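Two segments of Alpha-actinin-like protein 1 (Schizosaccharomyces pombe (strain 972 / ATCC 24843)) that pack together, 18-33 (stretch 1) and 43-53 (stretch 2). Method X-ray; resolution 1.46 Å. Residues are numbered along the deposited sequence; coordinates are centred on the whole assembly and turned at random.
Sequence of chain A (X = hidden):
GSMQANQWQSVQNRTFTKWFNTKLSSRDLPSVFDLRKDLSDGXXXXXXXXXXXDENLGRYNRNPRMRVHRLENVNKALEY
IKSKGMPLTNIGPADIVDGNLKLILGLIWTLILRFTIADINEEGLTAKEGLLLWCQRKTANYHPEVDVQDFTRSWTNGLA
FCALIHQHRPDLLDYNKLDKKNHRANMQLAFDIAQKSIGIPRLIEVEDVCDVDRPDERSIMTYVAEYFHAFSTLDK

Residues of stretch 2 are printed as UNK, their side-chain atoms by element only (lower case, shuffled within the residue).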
# COMPACT_ATOMS: atom_id res chain seq x y z
N LYS A 18 5.48 -5.67 1.60
CA LYS A 18 4.28 -6.51 1.61
C LYS A 18 3.35 -6.13 0.44
O LYS A 18 2.78 -7.03 -0.22
CB LYS A 18 3.56 -6.40 2.96
CG LYS A 18 4.25 -7.24 4.05
CD LYS A 18 3.67 -7.04 5.43
CE LYS A 18 4.51 -6.06 6.22
NZ LYS A 18 4.03 -5.83 7.61
N TRP A 19 3.21 -4.84 0.15
CA TRP A 19 2.39 -4.38 -0.97
C TRP A 19 2.96 -4.95 -2.29
O TRP A 19 2.22 -5.52 -3.09
CB TRP A 19 2.34 -2.84 -1.00
CG TRP A 19 1.64 -2.34 -2.20
CD1 TRP A 19 0.28 -2.17 -2.37
CD2 TRP A 19 2.24 -1.96 -3.43
NE1 TRP A 19 0.03 -1.67 -3.63
CE2 TRP A 19 1.21 -1.56 -4.31
CE3 TRP A 19 3.56 -1.91 -3.89
CZ2 TRP A 19 1.47 -1.10 -5.59
CZ3 TRP A 19 3.81 -1.46 -5.15
CH2 TRP A 19 2.78 -1.07 -6.00
N PHE A 20 4.26 -4.83 -2.46
CA PHE A 20 4.97 -5.30 -3.66
C PHE A 20 4.66 -6.79 -3.83
O PHE A 20 4.31 -7.25 -4.93
CB PHE A 20 6.47 -5.02 -3.48
CG PHE A 20 7.28 -4.89 -4.75
CD1 PHE A 20 7.33 -5.90 -5.69
CD2 PHE A 20 8.05 -3.75 -4.94
CE1 PHE A 20 8.12 -5.76 -6.81
CE2 PHE A 20 8.85 -3.61 -6.05
CZ PHE A 20 8.88 -4.62 -6.99
N ASN A 21 4.77 -7.54 -2.74
CA ASN A 21 4.54 -8.98 -2.78
C ASN A 21 3.10 -9.39 -3.05
O ASN A 21 2.88 -10.40 -3.72
CB ASN A 21 5.07 -9.67 -1.53
CG ASN A 21 6.56 -9.69 -1.49
OD1 ASN A 21 7.23 -9.57 -2.52
ND2 ASN A 21 7.11 -9.82 -0.30
N THR A 22 2.12 -8.63 -2.58
CA THR A 22 0.74 -8.93 -2.97
C THR A 22 0.57 -8.88 -4.49
O THR A 22 -0.21 -9.64 -5.06
CB THR A 22 -0.31 -8.00 -2.30
OG1 THR A 22 -0.19 -6.66 -2.81
CG2 THR A 22 -0.19 -8.02 -0.81
N LYS A 23 1.29 -7.99 -5.15
CA LYS A 23 1.22 -7.89 -6.60
C LYS A 23 1.95 -9.06 -7.27
O LYS A 23 1.39 -9.78 -8.13
CB LYS A 23 1.77 -6.56 -7.07
CG LYS A 23 1.07 -5.33 -6.50
CD LYS A 23 -0.44 -5.36 -6.66
CE LYS A 23 -1.04 -4.11 -6.05
NZ LYS A 23 -2.52 -4.11 -6.21
N LEU A 24 3.20 -9.27 -6.88
CA LEU A 24 4.00 -10.36 -7.44
C LEU A 24 3.33 -11.73 -7.24
O LEU A 24 3.35 -12.56 -8.15
CB LEU A 24 5.38 -10.39 -6.80
CG LEU A 24 6.32 -9.23 -7.11
CD1 LEU A 24 7.59 -9.39 -6.30
CD2 LEU A 24 6.65 -9.20 -8.60
N SER A 25 2.75 -11.96 -6.06
CA SER A 25 2.12 -13.25 -5.77
C SER A 25 0.90 -13.49 -6.64
O SER A 25 0.49 -14.64 -6.84
CB SER A 25 1.74 -13.34 -4.30
OG SER A 25 2.91 -13.32 -3.50
N SER A 26 0.32 -12.43 -7.19
CA SER A 26 -0.82 -12.59 -8.08
C SER A 26 -0.43 -13.34 -9.37
O SER A 26 -1.30 -13.74 -10.14
CB SER A 26 -1.47 -11.24 -8.39
OG SER A 26 -0.72 -10.51 -9.34
N ARG A 27 0.87 -13.53 -9.59
CA ARG A 27 1.37 -14.29 -10.73
C ARG A 27 2.42 -15.32 -10.30
O ARG A 27 3.26 -15.74 -11.09
CB ARG A 27 1.96 -13.35 -11.77
CG ARG A 27 0.96 -12.32 -12.27
CD ARG A 27 1.54 -11.49 -13.40
NE ARG A 27 0.54 -10.58 -13.96
CZ ARG A 27 0.76 -9.74 -14.97
NH1 ARG A 27 1.96 -9.66 -15.54
NH2 ARG A 27 -0.23 -8.97 -15.41
N ASP A 28 2.35 -15.72 -9.03
CA ASP A 28 3.24 -16.75 -8.49
C ASP A 28 4.70 -16.43 -8.72
O ASP A 28 5.52 -17.33 -8.96
CB ASP A 28 2.93 -18.12 -9.11
CG ASP A 28 1.55 -18.63 -8.75
OD1 ASP A 28 0.92 -18.10 -7.81
OD2 ASP A 28 1.09 -19.59 -9.41
N LEU A 29 5.04 -15.15 -8.68
CA LEU A 29 6.42 -14.72 -8.88
C LEU A 29 7.17 -14.75 -7.55
O LEU A 29 6.53 -14.71 -6.50
CB LEU A 29 6.47 -13.32 -9.50
CG LEU A 29 5.99 -13.25 -10.96
CD1 LEU A 29 5.84 -11.81 -11.44
CD2 LEU A 29 6.99 -13.98 -11.85
N PRO A 30 8.51 -14.83 -7.59
CA PRO A 30 9.28 -14.84 -6.34
C PRO A 30 9.08 -13.54 -5.59
O PRO A 30 8.85 -12.51 -6.21
CB PRO A 30 10.73 -14.98 -6.81
CG PRO A 30 10.73 -14.63 -8.27
CD PRO A 30 9.37 -14.98 -8.78
N SER A 31 9.17 -13.60 -4.26
CA SER A 31 8.97 -12.41 -3.43
C SER A 31 10.20 -11.54 -3.23
O SER A 31 11.35 -11.94 -3.42
CB SER A 31 8.44 -12.83 -2.06
OG SER A 31 7.21 -13.51 -2.16
N VAL A 32 9.91 -10.31 -2.83
CA VAL A 32 10.90 -9.40 -2.33
C VAL A 32 11.06 -9.68 -0.83
O VAL A 32 10.07 -9.75 -0.11
CB VAL A 32 10.43 -7.94 -2.49
CG1 VAL A 32 11.40 -6.95 -1.82
CG2 VAL A 32 10.25 -7.61 -3.97
N PHE A 33 12.31 -9.82 -0.39
CA PHE A 33 12.59 -9.97 1.04
C PHE A 33 13.38 -8.78 1.57
O PHE A 33 13.26 -8.42 2.75
CB PHE A 33 13.36 -11.27 1.27
CG PHE A 33 12.55 -12.49 0.95
CD1 PHE A 33 11.60 -12.95 1.84
CD2 PHE A 33 12.71 -13.16 -0.25
CE1 PHE A 33 10.85 -14.07 1.56
CE2 PHE A 33 11.95 -14.28 -0.54
CZ PHE A 33 11.02 -14.73 0.37
N UNK A 43 14.46 -7.08 -12.61
CA UNK A 43 13.44 -8.01 -13.09
C UNK A 43 12.12 -7.86 -12.32
O UNK A 43 11.06 -7.79 -12.92
c UNK A 43 13.93 -9.46 -13.02
c UNK A 43 15.79 -10.94 -13.87
c UNK A 43 12.78 -10.46 -13.26
c UNK A 43 15.03 -9.66 -14.06
N UNK A 44 12.19 -7.82 -10.99
CA UNK A 44 10.95 -7.74 -10.21
C UNK A 44 10.26 -6.40 -10.39
O UNK A 44 9.03 -6.31 -10.36
c UNK A 44 11.73 -9.64 -6.93
c UNK A 44 11.61 -9.47 -8.42
c UNK A 44 11.21 -8.03 -8.74
c UNK A 44 10.66 -10.52 -9.01
N UNK A 45 11.05 -5.35 -10.60
CA UNK A 45 10.46 -4.05 -10.91
C UNK A 45 9.71 -4.10 -12.24
O UNK A 45 8.57 -3.66 -12.35
c UNK A 45 11.11 -1.53 -11.11
c UNK A 45 11.53 -2.98 -10.92
c UNK A 45 10.07 -1.15 -10.06
c UNK A 45 12.35 -0.64 -11.03
N UNK A 46 10.32 -4.67 -13.27
CA UNK A 46 9.62 -4.80 -14.54
C UNK A 46 8.35 -5.61 -14.38
O UNK A 46 7.28 -5.20 -14.87
c UNK A 46 11.60 -4.43 -16.00
c UNK A 46 12.75 -5.07 -16.79
c UNK A 46 10.53 -5.44 -15.58
c UNK A 46 9.73 -5.93 -16.82
N UNK A 47 8.44 -6.74 -13.71
CA UNK A 47 7.28 -7.59 -13.51
C UNK A 47 6.19 -6.86 -12.70
O UNK A 47 5.01 -6.94 -13.05
c UNK A 47 9.06 -11.05 -13.18
c UNK A 47 7.68 -8.91 -12.86
n UNK A 47 9.10 -12.10 -13.98
c UNK A 47 8.54 -9.76 -13.80
o UNK A 47 9.42 -11.10 -12.01
N UNK A 48 6.56 -6.16 -11.64
CA UNK A 48 5.60 -5.33 -10.90
C UNK A 48 4.85 -4.38 -11.84
O UNK A 48 3.62 -4.29 -11.81
c UNK A 48 6.16 -2.61 -8.19
c UNK A 48 5.35 -3.58 -9.02
c UNK A 48 6.29 -4.51 -9.80
c UNK A 48 4.38 -4.36 -8.15
N UNK A 49 5.59 -3.69 -12.70
CA UNK A 49 5.01 -2.69 -13.58
C UNK A 49 4.02 -3.33 -14.57
O UNK A 49 2.97 -2.76 -14.84
c UNK A 49 6.12 0.21 -12.95
c UNK A 49 8.20 -0.55 -14.15
c UNK A 49 6.93 -1.01 -13.42
c UNK A 49 6.10 -1.92 -14.32
N UNK A 50 4.34 -4.51 -15.06
CA UNK A 50 3.43 -5.21 -15.96
C UNK A 50 2.11 -5.50 -15.24
O UNK A 50 1.04 -5.35 -15.82
o UNK A 50 6.13 -7.50 -19.27
c UNK A 50 5.16 -6.27 -17.49
c UNK A 50 5.74 -7.54 -18.08
c UNK A 50 4.06 -6.51 -16.47
o UNK A 50 5.81 -8.56 -17.35
N UNK A 51 2.22 -5.88 -13.97
CA UNK A 51 1.07 -6.25 -13.16
C UNK A 51 0.19 -5.04 -12.83
O UNK A 51 -1.03 -5.05 -13.08
c UNK A 51 0.31 -7.24 -10.93
c UNK A 51 1.51 -6.96 -11.87
c UNK A 51 2.95 -8.92 -11.06
c UNK A 51 2.22 -8.29 -12.21
N UNK A 52 0.78 -4.02 -12.23
CA UNK A 52 -0.02 -2.87 -11.79
C UNK A 52 -0.40 -1.96 -12.95
O UNK A 52 -1.41 -1.24 -12.87
c UNK A 52 2.75 -0.66 -10.07
c UNK A 52 1.97 -1.41 -11.14
c UNK A 52 0.96 -3.02 -9.48
c UNK A 52 0.67 -2.09 -10.66
N UNK A 53 0.39 -1.99 -14.02
CA UNK A 53 0.14 -1.19 -15.21
C UNK A 53 -0.70 -1.89 -16.27
O UNK A 53 -1.10 -1.25 -17.23
O HOH W 1 5.01 -9.65 -14.81
O HOH W 2 0.60 -7.65 -17.94

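Position 43 has four side-chain carbons, forked at the first, with one arm two carbons long. It makes no contact with stretch 1. This is I43.

Position 44 has four carbons, forked at the second, and its CB points toward stretch 1. One tip lies 3.9 Å from V32 CG2 and 4.2 Å from L24 CD1; the other lies 4.2 Å from P30 CG. This is L44.

Position 45 also has four carbons forked at the second, but its CB points away. Its backbone CA sits 4.3 Å from F20 CZ, at the ring edge. This is L45.

Position 46 has four carbons, forked at the first, with one arm two carbons long. It is buried and out of reach of stretch 1. This is I46.

Position 47 has three carbons in a row, the third carrying one oxygen and one nitrogen. That is an amide, and its nitrogen lies 3.5 Å from L29 CD2. This is Q47.

Position 48 has four carbons, forked at the second. One tip is 3.6 Å from K23 CB. The other is 3.6 Å from F20 CE2 and 4.0 Å from W19 CZ3. This is L48. Its CD2 lies over the F20 face, a CH-pi contact.

Position 49 has four carbons forked at the second and does not touch stretch 1. This is L49.

Position 50 has three carbons, the third carrying two oxygens, so it is a carboxylate. Its CB is 3.9 Å from R27 NH1. This is E50. R27 NH1 and E50 OE1 are 4.4 Å apart, beyond a salt bridge; water 1 bridges them, with a weak bond on the arginine side.

Position 51 has four carbons, forked at the first. The long arm starts 3.3 Å from R27 NE and ends 3.4 Å from K23 O. This is I51. Its CG1 lies over one guanidinium face.

Position 52 has the same four-carbon fork. The end of its long arm is 4.1 Å from W19 CH2, and its short arm is 3.8 Å from K23 CG. This is I52.

Position 53 has no side-chain atoms. This is G53.

The two helices cross at 72°, with axes 9.4 Å apart at closest approach. No direct hydrogen bond joins the stretches. Apolar packing dominates: L44, L48 and I51 supply the largest covered areas on stretch 2. Water 2 adds a polar link, accepting from R27 NH2 and donating to E50 O.

Stretch 2, residues 43-53: ILLIQLLEIIG
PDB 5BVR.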